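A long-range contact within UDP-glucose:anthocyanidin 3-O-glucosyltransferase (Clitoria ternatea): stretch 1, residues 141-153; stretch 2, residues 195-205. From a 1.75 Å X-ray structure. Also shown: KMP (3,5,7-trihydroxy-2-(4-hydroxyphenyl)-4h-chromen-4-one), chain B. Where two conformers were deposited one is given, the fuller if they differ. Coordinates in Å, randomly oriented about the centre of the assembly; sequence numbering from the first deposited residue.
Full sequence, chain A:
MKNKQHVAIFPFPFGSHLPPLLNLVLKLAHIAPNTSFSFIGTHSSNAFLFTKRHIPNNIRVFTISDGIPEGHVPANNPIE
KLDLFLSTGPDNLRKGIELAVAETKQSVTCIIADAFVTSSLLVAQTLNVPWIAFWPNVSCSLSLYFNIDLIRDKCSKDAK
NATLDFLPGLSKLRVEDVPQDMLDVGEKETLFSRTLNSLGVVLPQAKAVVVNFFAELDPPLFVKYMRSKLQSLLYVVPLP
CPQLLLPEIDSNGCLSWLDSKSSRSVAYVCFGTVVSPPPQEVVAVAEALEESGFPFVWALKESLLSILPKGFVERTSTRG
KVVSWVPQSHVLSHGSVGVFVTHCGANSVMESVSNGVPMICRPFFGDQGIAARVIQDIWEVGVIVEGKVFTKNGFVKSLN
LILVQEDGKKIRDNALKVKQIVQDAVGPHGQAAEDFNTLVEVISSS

Stretch 1, residues 141-153: SLSLYFNIDLIRD
Stretch 2, residues 195-205: TLNSLGVVLPQ

Residues 141-145 have helical phi/psi without the regular bonds; F146 (-98/6) and N147 (-143/34) turn the chain into the helix that starts at I148 and continues beyond D153. In the second stretch, a helix arriving from earlier in the chain includes 195-197 and is followed, after S198, by helical residues 199-202 and a 3-10 segment, 203-205. The backbones come nearest at F146 and G200, CA to CA 4.7 Å. CA-to-CB bonds of Y145, I148, R152, L199 and L203 point toward the other stretch; F146 and L142 start sideways, their ends coming nearer. No hydrogen bond crosses the interface, which buries 489 Å² and rests on packing.

Glycine permits this approach: G200 CA lies 3.3 Å from Y145 O in a CA-H...O contact, and an ideal CB would stand 2.3 Å from that oxygen, a clash.

Both aromatic rings, each with chi1 m (chi2 -74° for Y145, -95° for F146), receive CH groups on a face. L199 (m, t) sets CD1 4.0 Å from the centroid of the Y145 ring, and G200 CA sits 4.1 Å from that of F146, whose edge meets P204, CE1 to CG 3.7 Å.

Apolar side chains, with no polar group to satisfy, make other contacts: L142 CD2 touches L203 CD1 at 3.7 Å, both residues m, t, and Y145 CE1 meets L196 CB (chi1 -94°, between wells; chi2 p) at 4.0 Å. The I148 CD1 methyl (m, t) presses against N197 O at 3.1 Å, a close van der Waals contact.

At the margin, R152, extended beyond chi1 m, brings NH2 within 3.1 Å of N197 OD1, but the angle is too poor for a hydrogen bond.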

# COMPACT_ATOMS: atom_id res chain seq x y z
N SER A 141 8.14 7.55 0.42
CA SER A 141 7.90 8.15 1.73
C SER A 141 8.97 7.75 2.75
O SER A 141 9.08 8.37 3.79
CB SER A 141 6.49 7.84 2.25
OG SER A 141 6.39 6.49 2.61
N LEU A 142 9.77 6.73 2.43
CA LEU A 142 10.88 6.34 3.32
C LEU A 142 11.78 7.53 3.68
O LEU A 142 12.27 7.63 4.80
CB LEU A 142 11.74 5.25 2.67
CG LEU A 142 11.24 3.82 2.80
CD1 LEU A 142 12.05 2.92 1.89
CD2 LEU A 142 11.34 3.39 4.25
N SER A 143 11.99 8.42 2.71
CA SER A 143 12.90 9.54 2.91
C SER A 143 12.45 10.51 3.98
O SER A 143 13.27 11.10 4.68
CB SER A 143 13.13 10.28 1.59
OG SER A 143 14.02 9.55 0.79
N LEU A 144 11.13 10.66 4.12
CA LEU A 144 10.56 11.59 5.08
C LEU A 144 11.06 11.36 6.50
O LEU A 144 11.35 12.31 7.23
CB LEU A 144 9.03 11.49 5.07
CG LEU A 144 8.35 11.66 3.71
CD1 LEU A 144 6.85 11.41 3.86
CD2 LEU A 144 8.61 13.05 3.18
N TYR A 145 11.17 10.09 6.88
CA TYR A 145 11.45 9.74 8.27
C TYR A 145 12.89 10.01 8.70
O TYR A 145 13.20 9.98 9.89
CB TYR A 145 11.00 8.29 8.53
CG TYR A 145 9.52 8.19 8.27
CD1 TYR A 145 8.61 8.73 9.17
CD2 TYR A 145 9.03 7.65 7.09
CE1 TYR A 145 7.25 8.70 8.93
CE2 TYR A 145 7.66 7.61 6.84
CZ TYR A 145 6.78 8.14 7.77
OH TYR A 145 5.43 8.11 7.54
N PHE A 146 13.75 10.32 7.73
CA PHE A 146 15.11 10.73 8.02
C PHE A 146 15.29 12.24 8.02
O PHE A 146 16.42 12.74 8.17
CB PHE A 146 16.07 10.08 7.03
CG PHE A 146 16.15 8.59 7.19
CD1 PHE A 146 17.16 8.03 7.95
CD2 PHE A 146 15.22 7.76 6.59
CE1 PHE A 146 17.24 6.66 8.12
CE2 PHE A 146 15.29 6.39 6.75
CZ PHE A 146 16.31 5.84 7.51
N ASN A 147 14.19 12.96 7.87
CA ASN A 147 14.24 14.42 7.72
C ASN A 147 13.09 15.11 8.43
O ASN A 147 12.61 16.14 7.97
CB ASN A 147 14.25 14.80 6.24
CG ASN A 147 15.50 14.31 5.52
OD1 ASN A 147 16.55 14.97 5.54
ND2 ASN A 147 15.39 13.16 4.86
N ILE A 148 12.65 14.56 9.56
CA ILE A 148 11.47 15.08 10.25
C ILE A 148 11.64 16.54 10.68
O ILE A 148 10.74 17.36 10.48
CB ILE A 148 11.08 14.20 11.46
CG1 ILE A 148 10.75 12.79 10.99
CG2 ILE A 148 9.90 14.82 12.22
CD1 ILE A 148 10.73 11.76 12.09
N ASP A 149 12.79 16.88 11.25
CA ASP A 149 13.00 18.26 11.72
C ASP A 149 12.98 19.27 10.58
O ASP A 149 12.37 20.33 10.70
CB ASP A 149 14.28 18.36 12.55
CG ASP A 149 14.21 17.56 13.84
OD1 ASP A 149 13.10 17.16 14.23
OD2 ASP A 149 15.27 17.33 14.46
N LEU A 150 13.62 18.93 9.46
CA LEU A 150 13.61 19.83 8.30
C LEU A 150 12.20 19.97 7.76
O LEU A 150 11.76 21.07 7.39
CB LEU A 150 14.52 19.31 7.18
CG LEU A 150 16.02 19.36 7.42
CD1 LEU A 150 16.77 18.86 6.18
CD2 LEU A 150 16.46 20.77 7.80
N ILE A 151 11.48 18.85 7.70
CA ILE A 151 10.13 18.85 7.17
C ILE A 151 9.19 19.68 8.06
O ILE A 151 8.44 20.51 7.55
CB ILE A 151 9.63 17.40 6.96
CG1 ILE A 151 10.32 16.82 5.72
CG2 ILE A 151 8.12 17.37 6.80
CD1 ILE A 151 10.26 15.29 5.61
N ARG A 152 9.26 19.48 9.37
CA ARG A 152 8.41 20.24 10.28
C ARG A 152 8.72 21.72 10.19
O ARG A 152 7.81 22.56 10.20
CB ARG A 152 8.59 19.77 11.72
CG ARG A 152 8.04 18.37 11.94
CD ARG A 152 8.10 17.97 13.39
NE ARG A 152 7.38 16.72 13.63
CZ ARG A 152 7.45 16.03 14.76
NH1 ARG A 152 8.22 16.45 15.75
NH2 ARG A 152 6.77 14.90 14.89
N ASP A 153 10.00 22.06 10.11
CA ASP A 153 10.39 23.46 10.02
C ASP A 153 9.86 24.10 8.74
O ASP A 153 9.28 25.19 8.77
CB ASP A 153 11.91 23.62 10.11
CG ASP A 153 12.32 25.04 10.48
OD1 ASP A 153 11.59 25.67 11.28
OD2 ASP A 153 13.35 25.52 9.96
N THR A 195 5.35 6.21 16.71
CA THR A 195 6.00 5.03 16.15
C THR A 195 6.54 5.31 14.75
O THR A 195 7.70 5.01 14.44
CB THR A 195 5.01 3.85 16.13
OG1 THR A 195 4.62 3.53 17.48
CG2 THR A 195 5.64 2.63 15.51
N LEU A 196 5.72 5.91 13.89
CA LEU A 196 6.19 6.28 12.55
C LEU A 196 7.36 7.25 12.64
O LEU A 196 8.35 7.11 11.93
CB LEU A 196 5.05 6.83 11.68
CG LEU A 196 4.37 5.77 10.80
CD1 LEU A 196 3.88 4.57 11.61
CD2 LEU A 196 3.21 6.37 10.02
N ASN A 197 7.27 8.23 13.54
CA ASN A 197 8.33 9.22 13.64
C ASN A 197 9.65 8.66 14.16
O ASN A 197 10.67 9.33 14.08
CB ASN A 197 7.89 10.39 14.51
CG ASN A 197 6.85 11.24 13.83
OD1 ASN A 197 6.05 11.91 14.49
ND2 ASN A 197 6.84 11.20 12.50
N SER A 198 9.63 7.44 14.69
CA SER A 198 10.86 6.81 15.17
C SER A 198 11.56 6.03 14.06
O SER A 198 12.64 5.47 14.28
CB SER A 198 10.57 5.85 16.33
OG SER A 198 9.97 4.64 15.88
N LEU A 199 10.96 5.98 12.88
CA LEU A 199 11.51 5.12 11.81
C LEU A 199 12.92 5.52 11.35
O LEU A 199 13.69 4.67 10.92
CB LEU A 199 10.55 5.07 10.62
CG LEU A 199 9.31 4.20 10.80
CD1 LEU A 199 8.33 4.50 9.68
CD2 LEU A 199 9.69 2.71 10.83
N GLY A 200 13.25 6.80 11.44
CA GLY A 200 14.57 7.26 11.07
C GLY A 200 15.66 6.63 11.93
O GLY A 200 16.77 6.37 11.46
N VAL A 201 15.33 6.38 13.19
CA VAL A 201 16.29 5.76 14.10
C VAL A 201 16.17 4.23 14.04
O VAL A 201 17.16 3.51 14.18
CB VAL A 201 16.06 6.25 15.54
CG1 VAL A 201 16.91 5.45 16.52
CG2 VAL A 201 16.41 7.72 15.65
N VAL A 202 14.95 3.75 13.83
CA VAL A 202 14.69 2.31 13.81
C VAL A 202 15.25 1.61 12.56
O VAL A 202 15.96 0.61 12.67
CB VAL A 202 13.17 2.01 13.95
CG1 VAL A 202 12.85 0.55 13.58
CG2 VAL A 202 12.70 2.32 15.37
N LEU A 203 14.95 2.15 11.39
CA LEU A 203 15.29 1.47 10.13
C LEU A 203 16.79 1.16 9.87
O LEU A 203 17.11 0.12 9.29
CB LEU A 203 14.66 2.18 8.93
CG LEU A 203 13.14 2.11 8.87
CD1 LEU A 203 12.62 2.98 7.74
CD2 LEU A 203 12.69 0.67 8.67
N PRO A 204 17.71 2.06 10.28
CA PRO A 204 19.12 1.71 10.07
C PRO A 204 19.59 0.51 10.91
O PRO A 204 20.68 -0.02 10.67
CB PRO A 204 19.86 2.99 10.48
CG PRO A 204 18.88 4.08 10.20
CD PRO A 204 17.57 3.49 10.64
N GLN A 205 18.78 0.09 11.87
CA GLN A 205 19.16 -1.05 12.70
C GLN A 205 18.74 -2.37 12.06
O GLN A 205 19.10 -3.44 12.54
CB GLN A 205 18.55 -0.91 14.11
CG GLN A 205 18.98 0.39 14.81
CD GLN A 205 18.40 0.53 16.19
OE1 GLN A 205 18.68 -0.27 17.09
NE2 GLN A 205 17.57 1.56 16.37
C1 KMP B . 1.90 7.56 6.82
C2 KMP B . 1.82 6.34 6.15
C3 KMP B . 0.73 5.41 6.51
C4 KMP B . -0.24 5.79 7.55
C5 KMP B . -0.08 7.03 8.16
C6 KMP B . 0.97 7.89 7.80
C9 KMP B . 0.59 4.10 5.83
C10 KMP B . -0.53 3.22 6.25
C11 KMP B . -1.46 3.71 7.32
C14 KMP B . -2.61 2.89 7.80
C15 KMP B . -2.75 1.54 7.49
C16 KMP B . -3.84 0.82 7.96
C17 KMP B . -4.81 1.44 8.73
C18 KMP B . -4.68 2.79 9.05
C19 KMP B . -3.58 3.51 8.59
O12 KMP B . -1.27 4.95 7.90
O13 KMP B . 1.40 3.75 4.94
O24 KMP B . -5.88 0.73 9.18
O27 KMP B . -0.67 2.02 5.63
O29 KMP B . 1.08 9.09 8.43
O30 KMP B . 2.72 6.00 5.19